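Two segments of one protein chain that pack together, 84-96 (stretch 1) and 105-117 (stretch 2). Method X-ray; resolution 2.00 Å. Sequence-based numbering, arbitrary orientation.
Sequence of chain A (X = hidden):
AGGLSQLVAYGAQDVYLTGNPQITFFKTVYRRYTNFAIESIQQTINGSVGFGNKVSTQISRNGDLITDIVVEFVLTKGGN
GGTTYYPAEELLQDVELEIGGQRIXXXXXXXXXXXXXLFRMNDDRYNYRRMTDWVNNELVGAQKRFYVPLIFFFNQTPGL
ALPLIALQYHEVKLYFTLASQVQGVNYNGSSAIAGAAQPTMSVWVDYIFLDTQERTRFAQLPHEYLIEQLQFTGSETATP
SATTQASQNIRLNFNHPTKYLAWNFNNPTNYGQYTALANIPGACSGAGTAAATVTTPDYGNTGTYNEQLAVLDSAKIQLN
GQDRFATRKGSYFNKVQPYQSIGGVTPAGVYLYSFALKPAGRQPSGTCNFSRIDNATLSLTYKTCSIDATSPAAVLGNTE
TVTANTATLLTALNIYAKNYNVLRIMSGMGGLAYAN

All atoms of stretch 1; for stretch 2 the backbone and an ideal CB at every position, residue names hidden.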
ATOM      1  N   THR A  84      22.426   7.110 -13.430  1.00 25.80           N
ATOM      2  CA  THR A  84      21.505   6.325 -14.238  1.00 24.89           C
ATOM      3  C   THR A  84      20.081   6.588 -13.772  1.00 27.14           C
ATOM      4  O   THR A  84      19.843   6.931 -12.610  1.00 29.87           O
ATOM      5  CB  THR A  84      21.802   4.820 -14.157  1.00 23.18           C
ATOM      6  OG1 THR A  84      21.749   4.392 -12.790  1.00 24.71           O
ATOM      7  CG2 THR A  84      23.178   4.511 -14.727  1.00 22.08           C
ATOM      8  N   TYR A  85      19.131   6.426 -14.693  1.00 26.01           N
ATOM      9  CA  TYR A  85      17.710   6.602 -14.388  1.00 21.95           C
ATOM     10  C   TYR A  85      16.935   5.542 -15.165  1.00 23.29           C
ATOM     11  O   TYR A  85      16.641   5.729 -16.350  1.00 26.84           O
ATOM     12  CB  TYR A  85      17.236   8.008 -14.739  1.00 19.92           C
ATOM     13  CG  TYR A  85      15.849   8.334 -14.231  1.00 20.74           C
ATOM     14  CD1 TYR A  85      15.598   8.441 -12.869  1.00 21.02           C
ATOM     15  CD2 TYR A  85      14.795   8.546 -15.109  1.00 23.31           C
ATOM     16  CE1 TYR A  85      14.336   8.742 -12.396  1.00 21.73           C
ATOM     17  CE2 TYR A  85      13.526   8.849 -14.643  1.00 24.11           C
ATOM     18  CZ  TYR A  85      13.304   8.946 -13.286  1.00 23.86           C
ATOM     19  OH  TYR A  85      12.047   9.247 -12.814  1.00 28.02           O
ATOM     20  N   TYR A  86      16.603   4.445 -14.488  1.00 21.77           N
ATOM     21  CA  TYR A  86      15.887   3.321 -15.081  1.00 22.09           C
ATOM     22  C   TYR A  86      16.520   2.865 -16.401  1.00 25.36           C
ATOM     23  O   TYR A  86      15.857   2.859 -17.441  1.00 28.34           O
ATOM     24  CB  TYR A  86      14.418   3.666 -15.282  1.00 18.87           C
ATOM     25  CG  TYR A  86      13.659   3.907 -13.994  1.00 18.46           C
ATOM     26  CD1 TYR A  86      13.031   2.863 -13.332  1.00 20.95           C
ATOM     27  CD2 TYR A  86      13.575   5.177 -13.440  1.00 20.12           C
ATOM     28  CE1 TYR A  86      12.338   3.076 -12.153  1.00 23.64           C
ATOM     29  CE2 TYR A  86      12.885   5.401 -12.261  1.00 18.89           C
ATOM     30  CZ  TYR A  86      12.268   4.347 -11.621  1.00 20.73           C
ATOM     31  OH  TYR A  86      11.579   4.564 -10.448  1.00 18.08           O
ATOM     32  N   PRO A  87      17.799   2.476 -16.388  1.00 24.75           N
ATOM     33  CA  PRO A  87      18.458   2.140 -17.661  1.00 23.78           C
ATOM     34  C   PRO A  87      17.908   0.880 -18.307  1.00 26.72           C
ATOM     35  O   PRO A  87      17.803   0.819 -19.539  1.00 32.20           O
ATOM     36  CB  PRO A  87      19.930   1.982 -17.256  1.00 20.87           C
ATOM     37  CG  PRO A  87      19.876   1.572 -15.830  1.00 22.02           C
ATOM     38  CD  PRO A  87      18.707   2.306 -15.240  1.00 22.54           C
ATOM     39  N   ALA A  88      17.549  -0.129 -17.512  1.00 24.79           N
ATOM     40  CA  ALA A  88      16.981  -1.347 -18.080  1.00 26.67           C
ATOM     41  C   ALA A  88      15.606  -1.097 -18.680  1.00 30.24           C
ATOM     42  O   ALA A  88      15.228  -1.749 -19.660  1.00 35.45           O
ATOM     43  CB  ALA A  88      16.898  -2.434 -17.014  1.00 25.46           C
ATOM     44  N   GLU A  89      14.843  -0.169 -18.100  1.00 25.91           N
ATOM     45  CA  GLU A  89      13.549   0.186 -18.669  1.00 26.85           C
ATOM     46  C   GLU A  89      13.717   0.932 -19.986  1.00 26.54           C
ATOM     47  O   GLU A  89      13.003   0.658 -20.958  1.00 30.31           O
ATOM     48  CB  GLU A  89      12.757   1.019 -17.662  1.00 27.14           C
ATOM     49  CG  GLU A  89      11.474   1.616 -18.196  1.00 26.58           C
ATOM     50  CD  GLU A  89      10.878   2.627 -17.240  1.00 26.68           C
ATOM     51  OE1 GLU A  89      10.355   2.213 -16.184  1.00 26.29           O
ATOM     52  OE2 GLU A  89      10.948   3.837 -17.537  1.00 25.66           O
ATOM     53  N   GLU A  90      14.662   1.875 -20.041  1.00 26.58           N
ATOM     54  CA  GLU A  90      14.908   2.601 -21.281  1.00 23.79           C
ATOM     55  C   GLU A  90      15.485   1.696 -22.358  1.00 26.74           C
ATOM     56  O   GLU A  90      15.197   1.888 -23.545  1.00 28.30           O
ATOM     57  CB  GLU A  90      15.851   3.777 -21.030  1.00 24.40           C
ATOM     58  CG  GLU A  90      16.116   4.613 -22.272  1.00 29.62           C
ATOM     59  CD  GLU A  90      17.138   5.704 -22.043  1.00 33.72           C
ATOM     60  OE1 GLU A  90      17.747   5.736 -20.954  1.00 36.06           O
ATOM     61  OE2 GLU A  90      17.335   6.532 -22.958  1.00 35.22           O
ATOM     62  N   LEU A  91      16.299   0.709 -21.968  1.00 28.77           N
ATOM     63  CA  LEU A  91      16.920  -0.175 -22.951  1.00 30.18           C
ATOM     64  C   LEU A  91      15.868  -0.898 -23.781  1.00 28.67           C
ATOM     65  O   LEU A  91      16.061  -1.127 -24.980  1.00 28.98           O
ATOM     66  CB  LEU A  91      17.836  -1.177 -22.248  1.00 29.60           C
ATOM     67  CG  LEU A  91      18.643  -2.115 -23.149  1.00 29.11           C
ATOM     68  CD1 LEU A  91      19.552  -1.309 -24.062  1.00 22.68           C
ATOM     69  CD2 LEU A  91      19.449  -3.087 -22.311  1.00 22.11           C
ATOM     70  N   LEU A  92      14.746  -1.263 -23.160  1.00 28.95           N
ATOM     71  CA  LEU A  92      13.624  -1.876 -23.867  1.00 27.62           C
ATOM     72  C   LEU A  92      12.820  -0.753 -24.517  1.00 26.68           C
ATOM     73  O   LEU A  92      11.789  -0.303 -24.009  1.00 25.94           O
ATOM     74  CB  LEU A  92      12.778  -2.702 -22.908  1.00 30.10           C
ATOM     75  CG  LEU A  92      11.981  -3.849 -23.522  1.00 35.16           C
ATOM     76  CD1 LEU A  92      12.933  -4.825 -24.181  1.00 37.20           C
ATOM     77  CD2 LEU A  92      11.142  -4.546 -22.464  1.00 37.33           C
ATOM     78  N   GLN A  93      13.312  -0.294 -25.672  1.00 29.14           N
ATOM     79  CA  GLN A  93      12.742   0.895 -26.304  1.00 28.85           C
ATOM     80  C   GLN A  93      11.291   0.670 -26.707  1.00 29.97           C
ATOM     81  O   GLN A  93      10.431   1.527 -26.472  1.00 35.10           O
ATOM     82  CB  GLN A  93      13.580   1.303 -27.515  1.00 28.60           C
ATOM     83  CG  GLN A  93      13.015   2.492 -28.270  1.00 31.35           C
ATOM     84  CD  GLN A  93      13.958   3.006 -29.335  1.00 36.22           C
ATOM     85  OE1 GLN A  93      15.005   3.574 -29.027  1.00 39.22           O
ATOM     86  NE2 GLN A  93      13.594   2.809 -30.597  1.00 37.79           N
ATOM     87  N   ASP A  94      10.999  -0.472 -27.325  1.00 28.97           N
ATOM     88  CA  ASP A  94       9.619  -0.825 -27.620  1.00 31.09           C
ATOM     89  C   ASP A  94       9.511  -2.337 -27.735  1.00 30.49           C
ATOM     90  O   ASP A  94      10.480  -3.018 -28.079  1.00 33.09           O
ATOM     91  CB  ASP A  94       9.106  -0.142 -28.899  1.00 33.86           C
ATOM     92  CG  ASP A  94       9.960  -0.443 -30.118  1.00 39.54           C
ATOM     93  OD1 ASP A  94       9.902  -1.582 -30.628  1.00 42.25           O
ATOM     94  OD2 ASP A  94      10.679   0.471 -30.579  1.00 41.19           O
ATOM     95  N   VAL A  95       8.320  -2.851 -27.436  1.00 27.26           N
ATOM     96  CA  VAL A  95       8.035  -4.278 -27.509  1.00 24.37           C
ATOM     97  C   VAL A  95       6.657  -4.455 -28.133  1.00 23.04           C
ATOM     98  O   VAL A  95       5.699  -3.781 -27.744  1.00 22.88           O
ATOM     99  CB  VAL A  95       8.114  -4.954 -26.124  1.00 24.95           C
ATOM    100  CG1 VAL A  95       7.315  -4.172 -25.092  1.00 26.50           C
ATOM    101  CG2 VAL A  95       7.643  -6.399 -26.202  1.00 25.18           C
ATOM    102  N   GLU A  96       6.567  -5.340 -29.124  1.00 25.63           N
ATOM    103  CA  GLU A  96       5.354  -5.556 -29.900  1.00 24.68           C
ATOM    104  C   GLU A  96       4.877  -6.989 -29.720  1.00 25.91           C
ATOM    105  O   GLU A  96       5.668  -7.930 -29.841  1.00 30.46           O
ATOM    106  CB  GLU A  96       5.604  -5.266 -31.382  1.00 28.30           C
ATOM    107  CG  GLU A  96       4.396  -5.458 -32.277  1.00 30.28           C
ATOM    108  CD  GLU A  96       4.734  -5.263 -33.740  1.00 32.97           C
ATOM    109  OE1 GLU A  96       5.925  -5.056 -34.051  1.00 35.37           O
ATOM    110  OE2 GLU A  96       3.813  -5.322 -34.580  1.00 36.37           O
ATOM    111  N   UNK A 105      -0.747  -5.720 -29.546  1.00 24.07           N
ATOM    112  CA  UNK A 105      -0.446  -4.540 -28.750  1.00 25.56           C
ATOM    113  C   UNK A 105       1.020  -4.197 -28.957  1.00 25.84           C
ATOM    114  O   UNK A 105       1.821  -5.044 -29.363  1.00 26.87           O
ATOM    115  CB  UNK A 105      -0.760  -4.767 -27.270  1.00 25.56           C
ATOM    116  N   UNK A 106       1.367  -2.942 -28.677  1.00 24.66           N
ATOM    117  CA  UNK A 106       2.753  -2.507 -28.779  1.00 24.35           C
ATOM    118  C   UNK A 106       3.005  -1.426 -27.741  1.00 22.85           C
ATOM    119  O   UNK A 106       2.253  -0.451 -27.662  1.00 25.65           O
ATOM    120  CB  UNK A 106       3.072  -1.999 -30.186  1.00 24.35           C
ATOM    121  N   UNK A 107       4.064  -1.601 -26.957  1.00 25.99           N
ATOM    122  CA  UNK A 107       4.410  -0.690 -25.880  1.00 24.44           C
ATOM    123  C   UNK A 107       5.756  -0.029 -26.154  1.00 23.37           C
ATOM    124  O   UNK A 107       6.533  -0.479 -26.998  1.00 23.96           O
ATOM    125  CB  UNK A 107       4.439  -1.429 -24.541  1.00 24.44           C
ATOM    126  N   UNK A 108       6.019   1.055 -25.428  1.00 22.92           N
ATOM    127  CA  UNK A 108       7.238   1.833 -25.587  1.00 24.15           C
ATOM    128  C   UNK A 108       7.830   2.107 -24.211  1.00 25.08           C
ATOM    129  O   UNK A 108       7.135   2.044 -23.195  1.00 30.84           O
ATOM    130  CB  UNK A 108       6.965   3.139 -26.336  1.00 24.15           C
ATOM    131  N   UNK A 109       9.132   2.415 -24.182  1.00 24.22           N
ATOM    132  CA  UNK A 109       9.793   2.638 -22.898  1.00 23.97           C
ATOM    133  C   UNK A 109       9.215   3.845 -22.170  1.00 26.42           C
ATOM    134  O   UNK A 109       9.144   3.847 -20.936  1.00 31.24           O
ATOM    135  CB  UNK A 109      11.297   2.826 -23.103  1.00 23.97           C
ATOM    136  N   UNK A 110       8.791   4.877 -22.905  1.00 24.70           N
ATOM    137  CA  UNK A 110       8.179   6.024 -22.245  1.00 22.23           C
ATOM    138  C   UNK A 110       6.814   5.666 -21.672  1.00 26.00           C
ATOM    139  O   UNK A 110       6.369   6.287 -20.699  1.00 26.40           O
ATOM    140  CB  UNK A 110       8.048   7.193 -23.223  1.00 22.23           C
ATOM    141  N   UNK A 111       6.133   4.675 -22.253  1.00 25.27           N
ATOM    142  CA  UNK A 111       4.910   4.183 -21.628  1.00 26.03           C
ATOM    143  C   UNK A 111       5.221   3.432 -20.340  1.00 26.70           C
ATOM    144  O   UNK A 111       4.516   3.592 -19.337  1.00 27.45           O
ATOM    145  CB  UNK A 111       4.143   3.278 -22.594  1.00 26.03           C
ATOM    146  N   UNK A 112       6.273   2.663 -20.347  1.00 25.12           N
ATOM    147  CA  UNK A 112       6.703   1.974 -19.169  1.00 20.46           C
ATOM    148  C   UNK A 112       6.977   3.035 -18.101  1.00 20.74           C
ATOM    149  O   UNK A 112       6.602   2.849 -16.978  1.00 22.63           O
ATOM    150  CB  UNK A 112       7.932   1.106 -19.448  1.00 20.46           C
ATOM    151  N   UNK A 113       7.617   4.141 -18.474  1.00 18.85           N
ATOM    152  CA  UNK A 113       7.900   5.211 -17.524  1.00 18.80           C
ATOM    153  C   UNK A 113       6.613   5.881 -17.058  1.00 22.53           C
ATOM    154  O   UNK A 113       6.468   6.204 -15.874  1.00 24.65           O
ATOM    155  CB  UNK A 113       8.837   6.246 -18.149  1.00 18.80           C
ATOM    156  N   UNK A 114       5.668   6.097 -17.980  1.00 22.66           N
ATOM    157  CA  UNK A 114       4.402   6.727 -17.618  1.00 24.20           C
ATOM    158  C   UNK A 114       3.535   5.792 -16.783  1.00 25.32           C
ATOM    159  O   UNK A 114       2.914   6.222 -15.803  1.00 25.59           O
ATOM    160  CB  UNK A 114       3.645   7.159 -18.876  1.00 24.20           C
ATOM    161  N   UNK A 115       3.486   4.510 -17.153  1.00 22.56           N
ATOM    162  CA  UNK A 115       2.716   3.542 -16.377  1.00 20.61           C
ATOM    163  C   UNK A 115       3.247   3.431 -14.954  1.00 22.23           C
ATOM    164  O   UNK A 115       2.468   3.330 -13.999  1.00 26.03           O
ATOM    165  CB  UNK A 115       2.744   2.171 -17.056  1.00 20.61           C
ATOM    166  N   UNK A 116       4.571   3.446 -14.794  1.00 18.86           N
ATOM    167  CA  UNK A 116       5.158   3.340 -13.464  1.00 21.38           C
ATOM    168  C   UNK A 116       4.820   4.557 -12.611  1.00 23.43           C
ATOM    169  O   UNK A 116       4.581   4.429 -11.404  1.00 22.59           O
ATOM    170  CB  UNK A 116       6.676   3.175 -13.566  1.00 21.38           C
ATOM    171  N   UNK A 117       4.786   5.743 -13.220  1.00 21.95           N
ATOM    172  CA  UNK A 117       4.508   6.958 -12.462  1.00 21.86           C
ATOM    173  C   UNK A 117       3.053   7.039 -12.019  1.00 24.08           C
ATOM    174  O   UNK A 117       2.751   7.679 -11.006  1.00 26.48           O
ATOM    175  CB  UNK A 117       4.863   8.189 -13.298  1.00 21.86           C
TER

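Position 105 lies in an extended strand that runs antiparallel to the end of stretch 1, and its CB points away with nothing of stretch 1 within 5.5 Å. The residue is Asp-105.

At 106 the CB lies 4.0 Å from Val-95 O and on the same sheet face as Asp-94 and Glu-96. Two acids invite a long basic chain, though a polar or beta-branched residue would also fit. Lys-106 is fully extended; its NZ stops 4.4 Å from Asp-94 OD1, beyond a salt bridge, while its CG packs 4.1 Å from Glu-96 CB.

Position 107 turns to the other face, CB 4.0 Å from Val-95 CG1, so an aliphatic or aromatic start suits it. The backbone does the pairing: N of 107 donates to Val-95 O (2.8 Å) and O of 107 accepts from Val-95 N (3.0 Å). His-107 leads its ring away, where NE2 donates to Asp-105 OD2.

At 108, the N-cap position, the CB is 3.8 Å from Gln-93 O and 4.7 Å from Asp-94 CB. A cap often favours Ser, Thr, Asp or Asn, but the strand pairing permits a flat ring. Tyr-108 sets CD2 3.7 Å from Asp-94 CB.

Position 109 is crowded by carbonyls: its CB sits 3.3 Å from Leu-92 O and 3.5 Å from Glu-89 O. Its backbone N donates a hydrogen bond to Gln-93 O (2.8 Å). A small residue or a short donor fits. Asn-109 meets the demand, ND2 donating to Glu-90 O at 3.2 Å.

Positions 110 and 111 aim away and sideways, free of stretch 1; they hold Asp-110 and Trp-111.

At 112 the CB points toward stretch 1, 3.8 Å from Glu-89 CG, with Val-95 CG1 within reach of a large apolar chain; Leu, Met or Phe would do. Phe-112 brings CZ to 4.4 Å from Val-95 CG1.

At 113 the CB points sideways, 3.3 Å from Glu-89 OE2. A carboxylate beside the Tyr-86 ring calls for a cation, Lys or Arg. Arg-113 serves both: NE and NH2 donate to Glu-89 OE2 (2.5 Å) and OE1 (3.0 Å) in a salt bridge, while the guanidinium lies flat on Tyr-86, centres 3.7 Å apart.

Positions 114 and 115 miss stretch 1; they are Thr-114 and Tyr-115.

At 116 the CB points toward stretch 1, 4.6 Å from Glu-89 OE1, with Tyr-86 OH within reach of a short polar chain. Asp-116 OD2 salt-bridges Arg-113 NH2 (2.8 Å) and accepts from a water that Tyr-86 OH donates to.

Position 117 is out of reach and holds Ala-117.

Stretch 2 (105-117) DKHYNDWFRTYDA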
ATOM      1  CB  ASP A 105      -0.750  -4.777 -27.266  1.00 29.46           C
ATOM      2  CG  ASP A 105      -0.960  -3.488 -26.501  1.00 35.08           C
ATOM      3  OD1 ASP A 105      -0.922  -2.408 -27.129  1.00 37.67           O
ATOM      4  OD2 ASP A 105      -1.166  -3.555 -25.270  1.00 36.62           O
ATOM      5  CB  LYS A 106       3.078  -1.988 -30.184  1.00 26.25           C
ATOM      6  CG  LYS A 106       4.510  -1.501 -30.337  1.00 28.56           C
ATOM      7  CD  LYS A 106       4.839  -1.164 -31.783  1.00 30.38           C
ATOM      8  CE  LYS A 106       6.293  -0.740 -31.931  1.00 30.75           C
ATOM      9  NZ  LYS A 106       6.663  -0.495 -33.353  1.00 32.00           N
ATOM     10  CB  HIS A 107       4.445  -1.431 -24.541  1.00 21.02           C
ATOM     11  CG  HIS A 107       3.108  -1.952 -24.111  1.00 21.20           C
ATOM     12  ND1 HIS A 107       2.937  -2.710 -22.973  1.00 21.40           N
ATOM     13  CD2 HIS A 107       1.879  -1.824 -24.665  1.00 22.05           C
ATOM     14  CE1 HIS A 107       1.661  -3.028 -22.846  1.00 21.06           C
ATOM     15  NE2 HIS A 107       0.998  -2.503 -23.860  1.00 21.41           N
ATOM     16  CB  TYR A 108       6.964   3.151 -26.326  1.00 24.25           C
ATOM     17  CG  TYR A 108       6.183   2.972 -27.611  1.00 24.88           C
ATOM     18  CD1 TYR A 108       4.795   2.939 -27.601  1.00 26.14           C
ATOM     19  CD2 TYR A 108       6.833   2.823 -28.829  1.00 24.57           C
ATOM     20  CE1 TYR A 108       4.074   2.769 -28.767  1.00 27.73           C
ATOM     21  CE2 TYR A 108       6.118   2.653 -30.002  1.00 27.60           C
ATOM     22  CZ  TYR A 108       4.739   2.627 -29.964  1.00 29.36           C
ATOM     23  OH  TYR A 108       4.019   2.458 -31.125  1.00 33.12           O
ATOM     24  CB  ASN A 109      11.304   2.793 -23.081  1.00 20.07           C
ATOM     25  CG  ASN A 109      11.672   3.895 -24.047  1.00 28.45           C
ATOM     26  OD1 ASN A 109      10.807   4.578 -24.592  1.00 34.78           O
ATOM     27  ND2 ASN A 109      12.969   4.083 -24.259  1.00 27.46           N
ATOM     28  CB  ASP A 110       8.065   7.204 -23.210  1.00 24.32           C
ATOM     29  CG  ASP A 110       7.569   8.469 -22.528  1.00 28.52           C
ATOM     30  OD1 ASP A 110       8.320   9.042 -21.711  1.00 30.58           O
ATOM     31  OD2 ASP A 110       6.428   8.892 -22.808  1.00 29.85           O
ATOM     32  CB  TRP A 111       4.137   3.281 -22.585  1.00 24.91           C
ATOM     33  CG  TRP A 111       3.039   2.552 -21.882  1.00 21.96           C
ATOM     34  CD1 TRP A 111       2.940   1.207 -21.688  1.00 19.30           C
ATOM     35  CD2 TRP A 111       1.893   3.134 -21.251  1.00 20.99           C
ATOM     36  NE1 TRP A 111       1.797   0.913 -20.984  1.00 20.50           N
ATOM     37  CE2 TRP A 111       1.137   2.080 -20.703  1.00 20.82           C
ATOM     38  CE3 TRP A 111       1.430   4.445 -21.100  1.00 20.67           C
ATOM     39  CZ2 TRP A 111      -0.056   2.295 -20.019  1.00 20.94           C
ATOM     40  CZ3 TRP A 111       0.247   4.657 -20.419  1.00 20.12           C
ATOM     41  CH2 TRP A 111      -0.483   3.587 -19.887  1.00 20.26           C
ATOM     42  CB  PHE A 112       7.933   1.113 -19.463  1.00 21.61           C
ATOM     43  CG  PHE A 112       7.615  -0.231 -20.001  1.00 26.20           C
ATOM     44  CD1 PHE A 112       6.729  -0.394 -20.985  1.00 26.73           C
ATOM     45  CD2 PHE A 112       8.194  -1.344 -19.476  1.00 32.14           C
ATOM     46  CE1 PHE A 112       6.418  -1.613 -21.465  1.00 27.94           C
ATOM     47  CE2 PHE A 112       7.867  -2.605 -19.940  1.00 31.20           C
ATOM     48  CZ  PHE A 112       6.970  -2.731 -20.952  1.00 28.92           C
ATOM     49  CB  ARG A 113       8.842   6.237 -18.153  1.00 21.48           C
ATOM     50  CG  ARG A 113       9.365   7.295 -17.188  1.00 21.73           C
ATOM     51  CD  ARG A 113      10.668   6.869 -16.519  1.00 21.24           C
ATOM     52  NE  ARG A 113      10.531   5.603 -15.805  1.00 22.57           N
ATOM     53  CZ  ARG A 113      10.050   5.492 -14.572  1.00 23.58           C
ATOM     54  NH1 ARG A 113       9.663   6.574 -13.910  1.00 25.66           N
ATOM     55  NH2 ARG A 113       9.953   4.300 -14.002  1.00 24.31           N
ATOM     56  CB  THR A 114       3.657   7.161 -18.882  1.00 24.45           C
ATOM     57  OG1 THR A 114       4.434   8.139 -19.583  1.00 23.32           O
ATOM     58  CG2 THR A 114       2.298   7.758 -18.535  1.00 25.77           C
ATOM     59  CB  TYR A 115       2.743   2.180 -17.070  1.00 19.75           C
ATOM     60  CG  TYR A 115       2.090   1.070 -16.279  1.00 19.79           C
ATOM     61  CD1 TYR A 115       0.728   0.835 -16.374  1.00 21.18           C
ATOM     62  CD2 TYR A 115       2.839   0.255 -15.441  1.00 20.04           C
ATOM     63  CE1 TYR A 115       0.127  -0.177 -15.654  1.00 23.20           C
ATOM     64  CE2 TYR A 115       2.248  -0.759 -14.717  1.00 21.74           C
ATOM     65  CZ  TYR A 115       0.891  -0.971 -14.828  1.00 25.48           C
ATOM     66  OH  TYR A 115       0.291  -1.982 -14.111  1.00 31.30           O
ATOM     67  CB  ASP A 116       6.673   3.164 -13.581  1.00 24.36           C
ATOM     68  CG  ASP A 116       7.338   2.909 -12.244  1.00 26.06           C
ATOM     69  OD1 ASP A 116       6.973   1.920 -11.575  1.00 27.67           O
ATOM     70  OD2 ASP A 116       8.230   3.694 -11.862  1.00 27.65           O
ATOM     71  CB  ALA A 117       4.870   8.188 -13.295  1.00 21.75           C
TER
HETATM   72  O   HOH W   1       9.950   2.741  -9.930  1.00 20.44           O
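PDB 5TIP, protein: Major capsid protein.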